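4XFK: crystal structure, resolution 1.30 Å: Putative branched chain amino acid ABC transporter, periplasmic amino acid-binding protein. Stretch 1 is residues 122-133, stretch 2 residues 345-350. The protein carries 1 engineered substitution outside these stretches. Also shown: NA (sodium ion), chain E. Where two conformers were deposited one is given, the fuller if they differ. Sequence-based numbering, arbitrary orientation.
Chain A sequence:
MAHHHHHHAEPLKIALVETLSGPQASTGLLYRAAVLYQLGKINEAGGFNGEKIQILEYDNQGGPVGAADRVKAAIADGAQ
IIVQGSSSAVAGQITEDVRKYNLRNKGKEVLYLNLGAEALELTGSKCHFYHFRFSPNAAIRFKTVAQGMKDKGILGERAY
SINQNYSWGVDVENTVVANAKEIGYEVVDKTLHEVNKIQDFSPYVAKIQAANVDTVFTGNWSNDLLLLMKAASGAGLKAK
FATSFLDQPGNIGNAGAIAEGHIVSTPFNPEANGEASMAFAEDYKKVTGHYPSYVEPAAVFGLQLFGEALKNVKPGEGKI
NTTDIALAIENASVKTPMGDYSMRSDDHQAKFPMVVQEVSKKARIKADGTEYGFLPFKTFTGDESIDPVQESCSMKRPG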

# COMPACT_ATOMS: atom_id res chain seq x y z
N LEU A 122 -2.83 11.48 4.62
CA LEU A 122 -1.37 11.44 4.73
C LEU A 122 -0.67 12.28 3.66
O LEU A 122 0.45 12.76 3.88
CB LEU A 122 -0.88 9.99 4.76
CG LEU A 122 -1.49 9.21 5.94
CD1 LEU A 122 -1.28 7.73 5.77
CD2 LEU A 122 -0.91 9.69 7.27
N THR A 123 -1.33 12.51 2.53
CA THR A 123 -0.82 13.44 1.53
C THR A 123 -1.79 14.60 1.31
O THR A 123 -1.68 15.34 0.32
CB THR A 123 -0.55 12.75 0.18
OG1 THR A 123 -1.72 12.04 -0.24
CG2 THR A 123 0.62 11.78 0.29
N GLY A 124 -2.72 14.77 2.25
CA GLY A 124 -3.68 15.86 2.22
C GLY A 124 -3.51 16.73 3.45
O GLY A 124 -2.49 17.40 3.60
N SER A 125 -4.49 16.69 4.34
CA SER A 125 -4.48 17.56 5.53
C SER A 125 -3.29 17.33 6.46
O SER A 125 -2.91 18.23 7.21
CB SER A 125 -5.79 17.43 6.31
OG SER A 125 -5.92 16.13 6.85
N LYS A 126 -2.70 16.13 6.42
CA LYS A 126 -1.54 15.82 7.26
C LYS A 126 -0.22 15.78 6.49
O LYS A 126 0.79 15.35 7.02
CB LYS A 126 -1.74 14.49 7.99
CG LYS A 126 -2.72 14.55 9.15
CD LYS A 126 -2.66 13.28 9.98
CE LYS A 126 -3.50 13.41 11.24
NZ LYS A 126 -4.92 13.74 10.91
N CYS A 127 -0.24 16.23 5.24
CA CYS A 127 0.96 16.31 4.41
C CYS A 127 2.04 17.16 5.07
O CYS A 127 1.73 18.24 5.58
CB CYS A 127 0.56 16.92 3.06
SG CYS A 127 1.91 17.36 1.96
N HIS A 128 3.28 16.69 5.06
CA HIS A 128 4.41 17.52 5.48
C HIS A 128 5.67 17.03 4.78
O HIS A 128 5.69 15.95 4.17
CB HIS A 128 4.58 17.57 7.00
CG HIS A 128 4.88 16.24 7.63
ND1 HIS A 128 6.16 15.82 7.94
CD2 HIS A 128 4.05 15.24 8.01
CE1 HIS A 128 6.10 14.62 8.48
NE2 HIS A 128 4.83 14.24 8.54
N PHE A 129 6.71 17.85 4.85
CA PHE A 129 7.89 17.65 4.02
C PHE A 129 8.63 16.35 4.33
O PHE A 129 9.24 15.76 3.44
CB PHE A 129 8.83 18.85 4.16
CG PHE A 129 10.06 18.76 3.30
CD1 PHE A 129 10.01 19.05 1.94
CD2 PHE A 129 11.27 18.39 3.85
CE1 PHE A 129 11.15 18.96 1.16
CE2 PHE A 129 12.41 18.31 3.08
CZ PHE A 129 12.36 18.59 1.73
N TYR A 130 8.57 15.89 5.57
CA TYR A 130 9.36 14.73 5.97
C TYR A 130 8.58 13.41 5.95
O TYR A 130 9.08 12.39 6.40
CB TYR A 130 10.07 14.98 7.32
CG TYR A 130 11.14 16.05 7.21
CD1 TYR A 130 12.42 15.73 6.76
CD2 TYR A 130 10.86 17.38 7.51
CE1 TYR A 130 13.40 16.71 6.64
CE2 TYR A 130 11.83 18.36 7.38
CZ TYR A 130 13.09 18.03 6.95
OH TYR A 130 14.06 19.01 6.83
N HIS A 131 7.37 13.46 5.41
CA HIS A 131 6.62 12.26 5.06
C HIS A 131 6.64 12.07 3.55
O HIS A 131 6.47 13.03 2.78
CB HIS A 131 5.17 12.35 5.55
CG HIS A 131 4.23 11.37 4.88
ND1 HIS A 131 3.51 11.70 3.76
CD2 HIS A 131 3.91 10.09 5.17
CE1 HIS A 131 2.78 10.66 3.38
NE2 HIS A 131 3.01 9.67 4.22
N PHE A 132 6.85 10.82 3.13
CA PHE A 132 6.74 10.44 1.73
C PHE A 132 5.91 9.18 1.64
O PHE A 132 6.17 8.22 2.37
CB PHE A 132 8.12 10.14 1.14
CG PHE A 132 8.99 11.35 0.95
CD1 PHE A 132 9.72 11.87 2.00
CD2 PHE A 132 9.07 11.97 -0.29
CE1 PHE A 132 10.52 12.98 1.82
CE2 PHE A 132 9.88 13.07 -0.48
CZ PHE A 132 10.61 13.58 0.58
N ARG A 133 4.93 9.18 0.74
CA ARG A 133 4.12 7.98 0.50
C ARG A 133 4.51 7.31 -0.82
O ARG A 133 4.49 7.95 -1.88
CB ARG A 133 2.62 8.27 0.52
CG ARG A 133 1.80 7.10 -0.00
CD ARG A 133 0.41 6.98 0.58
NE ARG A 133 -0.43 8.14 0.31
CZ ARG A 133 -1.51 8.41 1.03
NH1 ARG A 133 -2.25 9.48 0.75
NH2 ARG A 133 -1.83 7.62 2.04
NA NA E . 7.75 19.37 -8.61
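Stretch 2, residues 345-350: SDDHQA

Stretch 2 has no regular helix and lies as an irregular segment along stretch 1, more than two hundred residues away in sequence. The register is double: Asp347 comes nearest Thr123 (CA to CA 5.4 Å), whereas His348 and Gln349 fall beside Phe132 and Arg133 (CA to CA 4.9 and 5.2 Å). Together the two stretches bury 495 Å².

Ser345 begins the segment without touching stretch 1. Its OG, a compact oxygen ligand of the kind sodium favours, binds the ion at 2.4 Å, and five waters are the ion's other ligands. One of them, water 5, donates a hydrogen bond to Asp346 OD1 at 2.6 Å, so the exposed carboxylate of Asp346 serves the ion's water shell while its end leads away from stretch 1.

Asp347 turns inward, its CB directed toward stretch 1. Its backbone O packs 3.5 Å from Thr123 CG2 and 3.7 Å from Cys127 SG; water 3 lies within hydrogen-bonding distance of Asp347 O (2.9 Å) and His128 O (3.0 Å), and can donate to either. The two carboxylate oxygens work differently: Asp347 OD1 accepts from Gln349 N at 3.2 Å, bracing the bend around the next residue, while water 1 lies 2.7 Å from both Asp347 OD2 and Thr123 O and can donate to either.

His348 is the centre of the contact: 143 Å² of it is covered by stretch 1, more than for any other residue here. Its phi/psi of 60/40 is a left-handed conformation, uncommon for a residue with a side chain, and its CB points toward stretch 1. The flat ring suits the site because it can stack and donate at once. It forms an offset stack with the Phe132 ring, centroids 3.8 Å apart and planes at 6°, while His348 ND1, at the ring edge, donates to His131 O at 2.9 Å. The same edge brings His348 CE1 to 2.9 Å from Phe129 O, and the Phe129 ring approaches obliquely, its plane at 56°.

From here the backbone runs parallel to the strand of stretch 1. Arg133 N donates to His348 O at 2.8 Å, and Ala350 N donates to Arg133 O at 3.0 Å; these bonds flank Gln349 and make its single beta bridge with Arg133. The long amide side chain of Gln349 can accept and donate: Gln349 OE1 receives Arg133 NE at 2.9 Å, near the guanidinium plane, and Gln349 NE2 gives to Ala350 O at 3.1 Å. Arg133 NH1 in turn reaches Thr123 OG1 at 2.8 Å. Ala350 closes the segment mainly through its backbone.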

# COMPACT_ATOMS: atom_id res chain seq x y z
N SER A 345 6.44 16.43 -5.82
CA SER A 345 6.98 17.26 -4.76
C SER A 345 5.90 17.98 -3.95
O SER A 345 6.10 18.24 -2.77
CB SER A 345 7.96 18.28 -5.33
OG SER A 345 7.30 19.14 -6.23
N ASP A 346 4.76 18.26 -4.57
CA ASP A 346 3.72 19.04 -3.91
C ASP A 346 3.24 18.41 -2.62
O ASP A 346 2.99 19.11 -1.63
CB ASP A 346 2.50 19.20 -4.82
CG ASP A 346 2.84 19.77 -6.17
OD1 ASP A 346 3.67 19.17 -6.89
OD2 ASP A 346 2.25 20.83 -6.52
N ASP A 347 3.08 17.09 -2.64
CA ASP A 347 2.41 16.38 -1.56
C ASP A 347 3.17 15.14 -1.12
O ASP A 347 2.80 14.51 -0.14
CB ASP A 347 0.97 16.02 -1.97
CG ASP A 347 0.89 15.16 -3.23
OD1 ASP A 347 1.90 14.95 -3.93
OD2 ASP A 347 -0.24 14.70 -3.54
N HIS A 348 4.23 14.80 -1.84
CA HIS A 348 4.98 13.57 -1.61
C HIS A 348 4.14 12.30 -1.77
O HIS A 348 4.27 11.33 -1.01
CB HIS A 348 5.75 13.59 -0.27
CG HIS A 348 6.80 14.66 -0.22
ND1 HIS A 348 7.49 14.97 0.93
CD2 HIS A 348 7.29 15.47 -1.19
CE1 HIS A 348 8.35 15.94 0.68
NE2 HIS A 348 8.25 16.26 -0.60
N GLN A 349 3.28 12.32 -2.79
CA GLN A 349 2.64 11.13 -3.30
C GLN A 349 3.45 10.60 -4.48
O GLN A 349 3.71 11.34 -5.44
CB GLN A 349 1.20 11.44 -3.74
CG GLN A 349 0.50 10.30 -4.44
CD GLN A 349 0.38 9.07 -3.54
OE1 GLN A 349 -0.17 9.13 -2.44
NE2 GLN A 349 0.91 7.95 -4.02
N ALA A 350 3.87 9.34 -4.42
CA ALA A 350 4.62 8.75 -5.53
C ALA A 350 3.74 8.55 -6.76
O ALA A 350 2.52 8.35 -6.65
CB ALA A 350 5.25 7.43 -5.12
O HOH W 1 -2.47 15.47 -2.29
O HOH W 2 -2.83 12.67 -2.64
O HOH W 3 3.60 14.39 2.69
O HOH W 4 6.93 17.05 -8.65
O HOH W 5 5.42 20.09 -8.57
O HOH W 6 10.02 18.25 -8.13
O HOH W 7 8.19 19.50 -11.05
O HOH W 8 8.39 21.74 -8.23